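Local coordinates for protein cyclic UMP-AMP synthase (Rhodothermus marinus SG0.5JP17-172, PDB 6E0K) that makes the cyclic dinucleotide 3',3'-cUAMP from UTP and ATP as the second messenger of a CBASS antiphage defence system, at residues Thr18-Thr23 / Ser59-Val64; Ala29-Tyr34 / Gly39-Tyr44; Phe83-Ser88 / Arg137-Asn142. One frame throughout, in Å; residues are numbered along the deposited sequence.

Contact 1. Residues Thr18-Thr23 / Ser59-Val64; sequences TTAKKT and SDVDVV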
loop_
_atom_site.group_PDB
_atom_site.type_symbol
_atom_site.label_atom_id
_atom_site.label_comp_id
_atom_site.label_asym_id
_atom_site.label_seq_id
_atom_site.Cartn_x
_atom_site.Cartn_y
_atom_site.Cartn_z
ATOM N N THR A 18 13.461 -7.750 -9.456
ATOM C CA THR A 18 14.436 -7.103 -10.334
ATOM C C THR A 18 13.754 -6.253 -11.396
ATOM O O THR A 18 14.153 -5.111 -11.650
ATOM C CB THR A 18 15.324 -8.167 -10.985
ATOM O OG1 THR A 18 15.998 -8.912 -9.962
ATOM C CG2 THR A 18 16.352 -7.527 -11.916
ATOM N N THR A 19 12.719 -6.794 -12.031
ATOM C CA THR A 19 12.064 -6.066 -13.105
ATOM C C THR A 19 11.281 -4.872 -12.565
ATOM O O THR A 19 11.238 -3.813 -13.212
ATOM C CB THR A 19 11.180 -7.039 -13.896
ATOM O OG1 THR A 19 11.982 -8.148 -14.335
ATOM C CG2 THR A 19 10.572 -6.374 -15.113
ATOM N N ALA A 20 10.699 -4.997 -11.364
ATOM C CA ALA A 20 10.017 -3.861 -10.747
ATOM C C ALA A 20 10.998 -2.745 -10.411
ATOM O O ALA A 20 10.709 -1.564 -10.639
ATOM C CB ALA A 20 9.272 -4.325 -9.495
ATOM N N LYS A 21 12.176 -3.100 -9.894
ATOM C CA LYS A 21 13.181 -2.081 -9.609
ATOM C C LYS A 21 13.625 -1.363 -10.880
ATOM O O LYS A 21 13.779 -0.138 -10.884
ATOM C CB LYS A 21 14.373 -2.708 -8.882
ATOM C CG LYS A 21 14.074 -2.949 -7.389
ATOM C CD LYS A 21 15.200 -3.690 -6.678
ATOM C CE LYS A 21 14.840 -3.944 -5.221
ATOM N NZ LYS A 21 15.799 -4.869 -4.552
ATOM N N LYS A 22 13.789 -2.096 -11.977
ATOM C CA LYS A 22 14.168 -1.454 -13.233
ATOM C C LYS A 22 13.051 -0.579 -13.770
ATOM O O LYS A 22 13.329 0.431 -14.432
ATOM C CB LYS A 22 14.539 -2.496 -14.287
ATOM C CG LYS A 22 15.714 -3.371 -13.917
ATOM C CD LYS A 22 16.919 -2.554 -13.614
ATOM C CE LYS A 22 17.458 -1.899 -14.860
ATOM N NZ LYS A 22 18.901 -1.593 -14.682
ATOM N N THR A 23 11.793 -0.949 -13.509
ATOM C CA THR A 23 10.675 -0.088 -13.890
ATOM C C THR A 23 10.763 1.244 -13.163
ATOM O O THR A 23 10.601 2.318 -13.761
ATOM C CB THR A 23 9.347 -0.790 -13.582
ATOM O OG1 THR A 23 9.306 -2.045 -14.270
ATOM C CG2 THR A 23 8.147 0.062 -14.025
ATOM N N SER A 59 3.385 -8.281 -11.501
ATOM C CA SER A 59 2.289 -7.351 -11.294
ATOM C C SER A 59 2.743 -5.932 -11.619
ATOM O O SER A 59 3.939 -5.636 -11.659
ATOM C CB SER A 59 1.777 -7.455 -9.860
ATOM O OG SER A 59 2.859 -7.473 -8.947
ATOM N N ASP A 60 1.771 -5.051 -11.860
ATOM C CA ASP A 60 2.091 -3.668 -12.185
ATOM C C ASP A 60 2.834 -3.015 -11.027
ATOM O O ASP A 60 2.650 -3.356 -9.860
ATOM C CB ASP A 60 0.825 -2.856 -12.487
ATOM C CG ASP A 60 0.093 -3.309 -13.752
ATOM O OD1 ASP A 60 0.574 -4.200 -14.492
ATOM O OD2 ASP A 60 -0.993 -2.743 -14.004
ATOM N N VAL A 61 3.687 -2.060 -11.354
ATOM C CA VAL A 61 4.533 -1.400 -10.366
ATOM C C VAL A 61 3.874 -0.099 -9.929
ATOM O O VAL A 61 3.499 0.730 -10.768
ATOM C CB VAL A 61 5.933 -1.128 -10.943
ATOM C CG1 VAL A 61 6.813 -0.460 -9.899
ATOM C CG2 VAL A 61 6.572 -2.431 -11.423
ATOM N N ASP A 62 3.767 0.099 -8.617
ATOM C CA ASP A 62 3.166 1.312 -8.061
ATOM C C ASP A 62 4.255 2.348 -7.797
ATOM O O ASP A 62 5.053 2.205 -6.860
ATOM C CB ASP A 62 2.399 0.991 -6.782
ATOM C CG ASP A 62 1.267 0.014 -7.017
ATOM O OD1 ASP A 62 0.457 0.245 -7.937
ATOM O OD2 ASP A 62 1.207 -1.006 -6.297
ATOM N N VAL A 63 4.284 3.401 -8.617
ATOM C CA VAL A 63 5.315 4.427 -8.569
ATOM C C VAL A 63 4.691 5.723 -8.078
ATOM O O VAL A 63 3.587 6.081 -8.493
ATOM C CB VAL A 63 5.955 4.630 -9.957
ATOM C CG1 VAL A 63 7.057 5.693 -9.905
ATOM C CG2 VAL A 63 6.486 3.294 -10.492
ATOM N N VAL A 64 5.405 6.426 -7.205
ATOM C CA VAL A 64 4.985 7.736 -6.712
ATOM C C VAL A 64 5.926 8.796 -7.278
ATOM O O VAL A 64 7.147 8.689 -7.136
ATOM C CB VAL A 64 4.996 7.781 -5.175
ATOM C CG1 VAL A 64 4.485 9.139 -4.704
ATOM C CG2 VAL A 64 4.140 6.670 -4.587
#

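Contact 2. Residues Ala29-Tyr34 / Gly39-Tyr44; sequences AALDRY and GKPEVY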
loop_
_atom_site.group_PDB
_atom_site.type_symbol
_atom_site.label_atom_id
_atom_site.label_comp_id
_atom_site.label_asym_id
_atom_site.label_seq_id
_atom_site.Cartn_x
_atom_site.Cartn_y
_atom_site.Cartn_z
ATOM N N ALA A 29 14.541 7.799 -14.777
ATOM C CA ALA A 29 15.370 8.277 -15.870
ATOM C C ALA A 29 14.576 9.149 -16.836
ATOM O O ALA A 29 15.103 10.127 -17.376
ATOM C CB ALA A 29 15.990 7.076 -16.596
ATOM N N ALA A 30 13.305 8.807 -17.070
ATOM C CA ALA A 30 12.455 9.640 -17.915
ATOM C C ALA A 30 12.323 11.043 -17.330
ATOM O O ALA A 30 12.440 12.049 -18.041
ATOM C CB ALA A 30 11.080 8.986 -18.074
ATOM N N LEU A 31 12.098 11.130 -16.022
ATOM C CA LEU A 31 11.909 12.444 -15.416
ATOM C C LEU A 31 13.215 13.225 -15.331
ATOM O O LEU A 31 13.197 14.465 -15.366
ATOM C CB LEU A 31 11.266 12.292 -14.041
ATOM C CG LEU A 31 9.910 11.574 -14.043
ATOM C CD1 LEU A 31 9.228 11.720 -12.707
ATOM C CD2 LEU A 31 8.998 12.090 -15.133
ATOM N N ASP A 32 14.354 12.528 -15.244
ATOM C CA ASP A 32 15.645 13.216 -15.232
ATOM C C ASP A 32 15.894 13.978 -16.524
ATOM O O ASP A 32 16.657 14.955 -16.531
ATOM C CB ASP A 32 16.788 12.219 -15.011
ATOM C CG ASP A 32 16.951 11.815 -13.562
ATOM O OD1 ASP A 32 16.557 12.593 -12.674
ATOM O OD2 ASP A 32 17.500 10.725 -13.305
ATOM N N ARG A 33 15.287 13.549 -17.629
ATOM C CA ARG A 33 15.522 14.208 -18.909
ATOM C C ARG A 33 14.705 15.481 -19.109
ATOM O O ARG A 33 14.999 16.243 -20.036
ATOM C CB ARG A 33 15.255 13.214 -20.037
ATOM C CG ARG A 33 16.352 12.169 -20.094
ATOM C CD ARG A 33 15.982 10.890 -20.799
ATOM N NE ARG A 33 17.200 10.125 -21.051
ATOM C CZ ARG A 33 17.916 9.522 -20.105
ATOM N NH1 ARG A 33 17.536 9.577 -18.826
ATOM N NH2 ARG A 33 19.025 8.872 -20.440
ATOM N N TYR A 34 13.730 15.749 -18.253
ATOM C CA TYR A 34 12.834 16.884 -18.396
ATOM C C TYR A 34 13.382 18.101 -17.658
ATOM O O TYR A 34 14.108 17.975 -16.666
ATOM C CB TYR A 34 11.461 16.498 -17.848
ATOM C CG TYR A 34 10.320 17.429 -18.199
ATOM C CD1 TYR A 34 9.741 17.402 -19.462
ATOM C CD2 TYR A 34 9.787 18.298 -17.250
ATOM C CE1 TYR A 34 8.685 18.236 -19.781
ATOM C CE2 TYR A 34 8.732 19.138 -17.564
ATOM C CZ TYR A 34 8.178 19.093 -18.827
ATOM O OH TYR A 34 7.126 19.915 -19.154
ATOM N N GLY A 39 10.891 22.870 -9.533
ATOM C CA GLY A 39 11.265 21.819 -8.610
ATOM C C GLY A 39 11.197 20.470 -9.296
ATOM O O GLY A 39 10.242 20.152 -10.017
ATOM N N LYS A 40 12.197 19.680 -9.069
ATOM C CA LYS A 40 12.250 18.342 -9.629
ATOM C C LYS A 40 11.638 17.355 -8.645
ATOM O O LYS A 40 12.032 17.339 -7.474
ATOM C CB LYS A 40 13.685 17.962 -9.916
ATOM C CG LYS A 40 13.847 16.628 -10.550
ATOM C CD LYS A 40 15.317 16.398 -10.770
ATOM C CE LYS A 40 15.545 15.135 -11.521
ATOM N NZ LYS A 40 16.982 15.055 -11.913
ATOM N N PRO A 41 10.678 16.534 -9.055
ATOM C CA PRO A 41 10.016 15.650 -8.097
ATOM C C PRO A 41 10.882 14.456 -7.738
ATOM O O PRO A 41 11.812 14.079 -8.458
ATOM C CB PRO A 41 8.755 15.202 -8.839
ATOM C CG PRO A 41 9.176 15.236 -10.288
ATOM C CD PRO A 41 10.073 16.444 -10.396
ATOM N N GLU A 42 10.566 13.865 -6.594
ATOM C CA GLU A 42 11.180 12.587 -6.267
ATOM C C GLU A 42 10.329 11.460 -6.831
ATOM O O GLU A 42 9.130 11.617 -7.092
ATOM C CB GLU A 42 11.369 12.421 -4.759
ATOM C CG GLU A 42 10.086 12.318 -3.974
ATOM C CD GLU A 42 10.323 11.971 -2.506
ATOM O OE1 GLU A 42 11.218 11.152 -2.211
ATOM O OE2 GLU A 42 9.612 12.523 -1.651
ATOM N N VAL A 43 10.971 10.317 -7.051
ATOM C CA VAL A 43 10.318 9.154 -7.624
ATOM C C VAL A 43 10.630 7.984 -6.712
ATOM O O VAL A 43 11.807 7.650 -6.515
ATOM C CB VAL A 43 10.809 8.868 -9.055
ATOM C CG1 VAL A 43 10.003 7.731 -9.680
ATOM C CG2 VAL A 43 10.746 10.132 -9.900
ATOM N N TYR A 44 9.597 7.370 -6.146
ATOM C CA TYR A 44 9.811 6.230 -5.271
ATOM C C TYR A 44 8.696 5.214 -5.457
ATOM O O TYR A 44 7.659 5.494 -6.062
ATOM C CB TYR A 44 9.942 6.665 -3.801
ATOM C CG TYR A 44 8.765 7.393 -3.177
ATOM C CD1 TYR A 44 8.651 8.778 -3.268
ATOM C CD2 TYR A 44 7.793 6.695 -2.456
ATOM C CE1 TYR A 44 7.584 9.451 -2.666
ATOM C CE2 TYR A 44 6.722 7.360 -1.857
ATOM C CZ TYR A 44 6.626 8.731 -1.973
ATOM O OH TYR A 44 5.575 9.392 -1.373
#

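Contact 3. Residues Phe83-Ser88 / Arg137-Asn142; sequences FGFVKS and RKYPPN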
loop_
_atom_site.group_PDB
_atom_site.type_symbol
_atom_site.label_atom_id
_atom_site.label_comp_id
_atom_site.label_asym_id
_atom_site.label_seq_id
_atom_site.Cartn_x
_atom_site.Cartn_y
_atom_site.Cartn_z
ATOM N N PHE A 83 4.189 31.181 10.112
ATOM C CA PHE A 83 5.311 30.427 9.565
ATOM C C PHE A 83 5.995 31.132 8.402
ATOM O O PHE A 83 7.008 30.627 7.901
ATOM C CB PHE A 83 4.841 29.042 9.099
ATOM C CG PHE A 83 4.541 28.075 10.204
ATOM C CD1 PHE A 83 5.298 28.045 11.362
ATOM C CD2 PHE A 83 3.519 27.154 10.049
ATOM C CE1 PHE A 83 5.022 27.125 12.366
ATOM C CE2 PHE A 83 3.221 26.229 11.049
ATOM C CZ PHE A 83 3.977 26.208 12.205
ATOM N N GLY A 84 5.475 32.272 7.944
ATOM C CA GLY A 84 6.097 32.947 6.817
ATOM C C GLY A 84 5.858 32.289 5.472
ATOM O O GLY A 84 6.636 32.499 4.545
ATOM N N PHE A 85 4.768 31.539 5.330
ATOM C CA PHE A 85 4.475 30.829 4.095
ATOM C C PHE A 85 3.743 31.722 3.102
ATOM O O PHE A 85 2.952 32.603 3.471
ATOM C CB PHE A 85 3.622 29.580 4.375
ATOM C CG PHE A 85 4.329 28.510 5.166
ATOM C CD1 PHE A 85 5.708 28.497 5.289
ATOM C CD2 PHE A 85 3.597 27.495 5.790
ATOM C CE1 PHE A 85 6.355 27.487 6.015
ATOM C CE2 PHE A 85 4.235 26.489 6.518
ATOM C CZ PHE A 85 5.612 26.492 6.634
ATOM N N VAL A 86 4.006 31.473 1.819
ATOM C CA VAL A 86 3.324 32.151 0.723
ATOM C C VAL A 86 2.726 31.096 -0.194
ATOM O O VAL A 86 3.074 29.917 -0.138
ATOM C CB VAL A 86 4.255 33.084 -0.079
ATOM C CG1 VAL A 86 4.952 34.072 0.835
ATOM C CG2 VAL A 86 5.275 32.254 -0.888
ATOM N N LYS A 87 1.838 31.551 -1.074
ATOM C CA LYS A 87 1.177 30.665 -2.021
ATOM C C LYS A 87 2.134 30.251 -3.138
ATOM O O LYS A 87 2.815 31.095 -3.724
ATOM C CB LYS A 87 -0.035 31.377 -2.617
ATOM C CG LYS A 87 -0.816 30.573 -3.629
ATOM C CD LYS A 87 -1.774 31.490 -4.366
ATOM C CE LYS A 87 -2.096 30.944 -5.742
ATOM N NZ LYS A 87 -3.029 31.842 -6.462
ATOM N N SER A 88 2.142 28.959 -3.458
ATOM C CA SER A 88 2.803 28.486 -4.666
ATOM C C SER A 88 1.971 28.864 -5.875
ATOM O O SER A 88 0.769 28.581 -5.914
ATOM C CB SER A 88 2.966 26.969 -4.636
ATOM O OG SER A 88 3.384 26.482 -5.913
ATOM N N ARG A 137 1.496 18.300 4.238
ATOM C CA ARG A 137 1.918 18.433 5.626
ATOM C C ARG A 137 0.685 18.538 6.509
ATOM O O ARG A 137 -0.093 19.492 6.387
ATOM C CB ARG A 137 2.802 19.669 5.815
ATOM C CG ARG A 137 4.119 19.596 5.052
ATOM C CD ARG A 137 5.010 20.770 5.445
ATOM N NE ARG A 137 6.230 20.825 4.644
ATOM C CZ ARG A 137 7.181 21.738 4.805
ATOM N NH1 ARG A 137 7.061 22.675 5.739
ATOM N NH2 ARG A 137 8.258 21.713 4.024
ATOM N N LYS A 138 0.532 17.581 7.421
ATOM C CA LYS A 138 -0.531 17.614 8.410
ATOM C C LYS A 138 0.047 18.208 9.685
ATOM O O LYS A 138 0.857 17.569 10.368
ATOM C CB LYS A 138 -1.097 16.216 8.648
ATOM C CG LYS A 138 -2.214 16.211 9.679
ATOM C CD LYS A 138 -2.932 14.867 9.717
ATOM C CE LYS A 138 -1.979 13.725 10.024
ATOM N NZ LYS A 138 -2.741 12.444 10.195
ATOM N N TYR A 139 -0.351 19.451 9.989
ATOM C CA TYR A 139 0.129 20.191 11.138
ATOM C C TYR A 139 -0.851 20.080 12.294
ATOM O O TYR A 139 -2.062 19.952 12.083
ATOM C CB TYR A 139 0.301 21.674 10.802
ATOM C CG TYR A 139 1.548 22.028 10.018
ATOM C CD1 TYR A 139 1.553 22.003 8.626
ATOM C CD2 TYR A 139 2.697 22.454 10.675
ATOM C CE1 TYR A 139 2.688 22.365 7.911
ATOM C CE2 TYR A 139 3.842 22.799 9.966
ATOM C CZ TYR A 139 3.819 22.768 8.587
ATOM O OH TYR A 139 4.950 23.128 7.889
ATOM N N PRO A 140 -0.338 20.185 13.513
ATOM C CA PRO A 140 -1.196 20.204 14.694
ATOM C C PRO A 140 -1.876 21.551 14.867
ATOM O O PRO A 140 -1.454 22.557 14.275
ATOM C CB PRO A 140 -0.207 19.938 15.838
ATOM C CG PRO A 140 1.066 20.501 15.344
ATOM C CD PRO A 140 1.089 20.192 13.874
ATOM N N PRO A 141 -2.919 21.609 15.691
ATOM C CA PRO A 141 -3.626 22.875 15.932
ATOM C C PRO A 141 -2.782 23.906 16.668
ATOM O O PRO A 141 -1.789 23.592 17.331
ATOM C CB PRO A 141 -4.821 22.453 16.797
ATOM C CG PRO A 141 -5.035 21.005 16.461
ATOM C CD PRO A 141 -3.688 20.429 16.127
ATOM N N ASN A 142 -3.232 25.163 16.569
ATOM C CA ASN A 142 -2.672 26.292 17.309
ATOM C C ASN A 142 -1.247 26.616 16.871
ATOM O O ASN A 142 -0.840 26.265 15.762
ATOM C CB ASN A 142 -2.734 26.016 18.811
ATOM C CG ASN A 142 -4.154 25.818 19.298
ATOM O OD1 ASN A 142 -5.004 26.693 19.125
ATOM N ND2 ASN A 142 -4.428 24.657 19.884
#

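Contact 1. Residues Thr18-Thr23 / Ser59-Val64
Ala20 and Thr23, one helical turn apart on helix 18-32, close around a single methyl of Val61 and so show how a strand that carries metal ligands is backed by a helix. Thr19, at the start of this turn, does its work through its carbonyl. Its O accepts the backbone N of Thr23 and also Thr23 OG1, the latter at 2.8 Å, and the two donors arrive from opposite faces of the carbonyl plane. Ala20 follows with a close backbone approach, its CA lying 6.0 Å from that of Val61. Both its CA and its CB stand at van der Waals distance from Val61 CG2, CB at 3.8 Å, so that helix and strand touch closely here. Thr23 ends the walk, reaching tip to tip toward Val61. Its hydroxyl sits beside the backbone N (chi1 -57°), which turns OG1 back to the preceding turn and leaves CG2 to meet Val61 CG2 at 3.9 Å. The same OG1 hydrogen-bonds to Leu126 N, so a polar atom in a buried spot is gripped by two bonds, which would hold the chi1 setting and so the position of CG2. On the strand, Val61 has CG1 anti to its backbone N (chi1 -179°), and CG2 is the branch that fits between Ala20 and Thr23. Tyr49 touches both Ala20 and Val61, while the backbone of Val61 pairs with Pro127 and Asp129. Asp60, Asp62 and Asp129 bind magnesium, and Asp62 also binds UTP; CB of Asp60 points away from the helix. This is the three-aspartate metal site of the nucleotidyltransferase fold, with Asp60 just before strand 61-68, Asp62 on it and Asp129 on the neighbouring strand 127-138, and helix 18-32 packed against Val61 between the first two.

Contact 2. Residues Ala29-Tyr34 / Gly39-Tyr44
Leu31 CD1 meets Val43 CG2 at 3.6 Å, the apolar centre of a contact in which the C-terminal part of helix 18-32 and the strand that follows it in sequence are joined by one apolar and one charged link. The two side chains run obliquely across one another, methyl against methyl, and the same CD1 also touches Pro41 more loosely, 4.3 Å from its CG. At the solvent-facing border Lys40 NZ forms a salt bridge and hydrogen bond with Asp32 OD1 at 2.6 Å. The ammonium comes to the anti side of that oxygen, 35° out of the carboxylate plane. Neither residue starts out aimed at the other: CB of Asp32 points away from the strand, and Lys40 gets there by length, with CG anti to its backbone N (chi1 -177°) and every later bond extended. Both are exposed, so water probably screens the pair.

In the next shell, Arg33 NH1 donates to Ala29 O at 2.9 Å, approaching from above the carbonyl plane although the oxygen lies near the plane of the guanidinium. Leu31 O takes Trp36 NE1, a link from Leu31 to Trp36 further along the chain, and Val43 O accepts from both His24 and Arg28 of helix 18-32, adding polar ties to the methyl packing. Helix 18-32 thus lies over strand 42-45; Leu31 also touches Val65 and Val43 touches Val63, both on the antiparallel neighbour 61-68, while helix 92-107 packs Phe95 against Pro41 and Tyr106 against Ala30.

Contact 3. Residues Phe83-Ser88 / Arg137-Asn142
The backbones of Phe83-Ser88 and Arg137-Asn142 stay well apart, with the CA atoms of Phe83 and Tyr139 11.6 Å from each other, and the space between is bridged by aromatic side chains. Helix 77-82 ends in a Schellman motif at Gly84, whose positive phi (74°) turns the chain so that Phe83 and Phe85, on either side of the glycine, both point their CB atoms toward Arg137-Asn142, at the end of strand 127-138. There Tyr139 is the common partner. Its ring and that of Phe83 pass alongside one another, running in opposing senses, planes inclined by 36° and centroids 5.3 Å apart, an oblique aromatic pair; the nearest carbons are Phe83 CE2 and Tyr139 CE2, at 3.7 Å. Phe85 comes from the opposite direction to Tyr139 and offers its ring edge to the phenol oxygen, Tyr139 OH lying near the ring plane at 3.7 Å from Phe85 CZ. One face of the Phe85 ring is covered within its own loop by Phe83 CB, which sits over the ring centre. The two phenylalanines therefore pack on each other as well as on the tyrosine. Beyond the contact, Phe71 meets Phe85 edge-to-face and forms a cation-pi pair with Arg137, while Tyr149 packs against Tyr139, extending an aromatic cluster away from the annotated nucleotide and metal sites. It joins the loop before helix 92-107 to the far end of the sheet. Arg137 steadies the phenol: its side chain runs extended from CG to NE, Gln135 OE1 accepts from NE, and NH1 donates to Tyr139 OH at 3.0 Å, with the oxygen in the guanidinium plane and an N-H...O angle of 162°.

Contacts 1 and 2 are successive levels of one interface, their centres 16 Å apart. Both use helix 18-32, and their strands, 61-68 and 42-45, are antiparallel neighbours: Val64 N lies 2.7 Å from Tyr44 O, a probable hydrogen bond, and Val63 packs on Val43. Along the chain contact 2 is nested within the loop that contact 1 closes, and contact 3 follows both. Contact 3 lies 34 Å from contact 1 and 26 Å from contact 2, centre to centre, touching neither, yet strand 127-138 ties it to the same sheet. The sheet and the loop leading into it thus hold the magnesium-binding Asp60, Asp62 and Asp129, the first two within contact 1, and the aromatic cluster stands at the sheet's distant end.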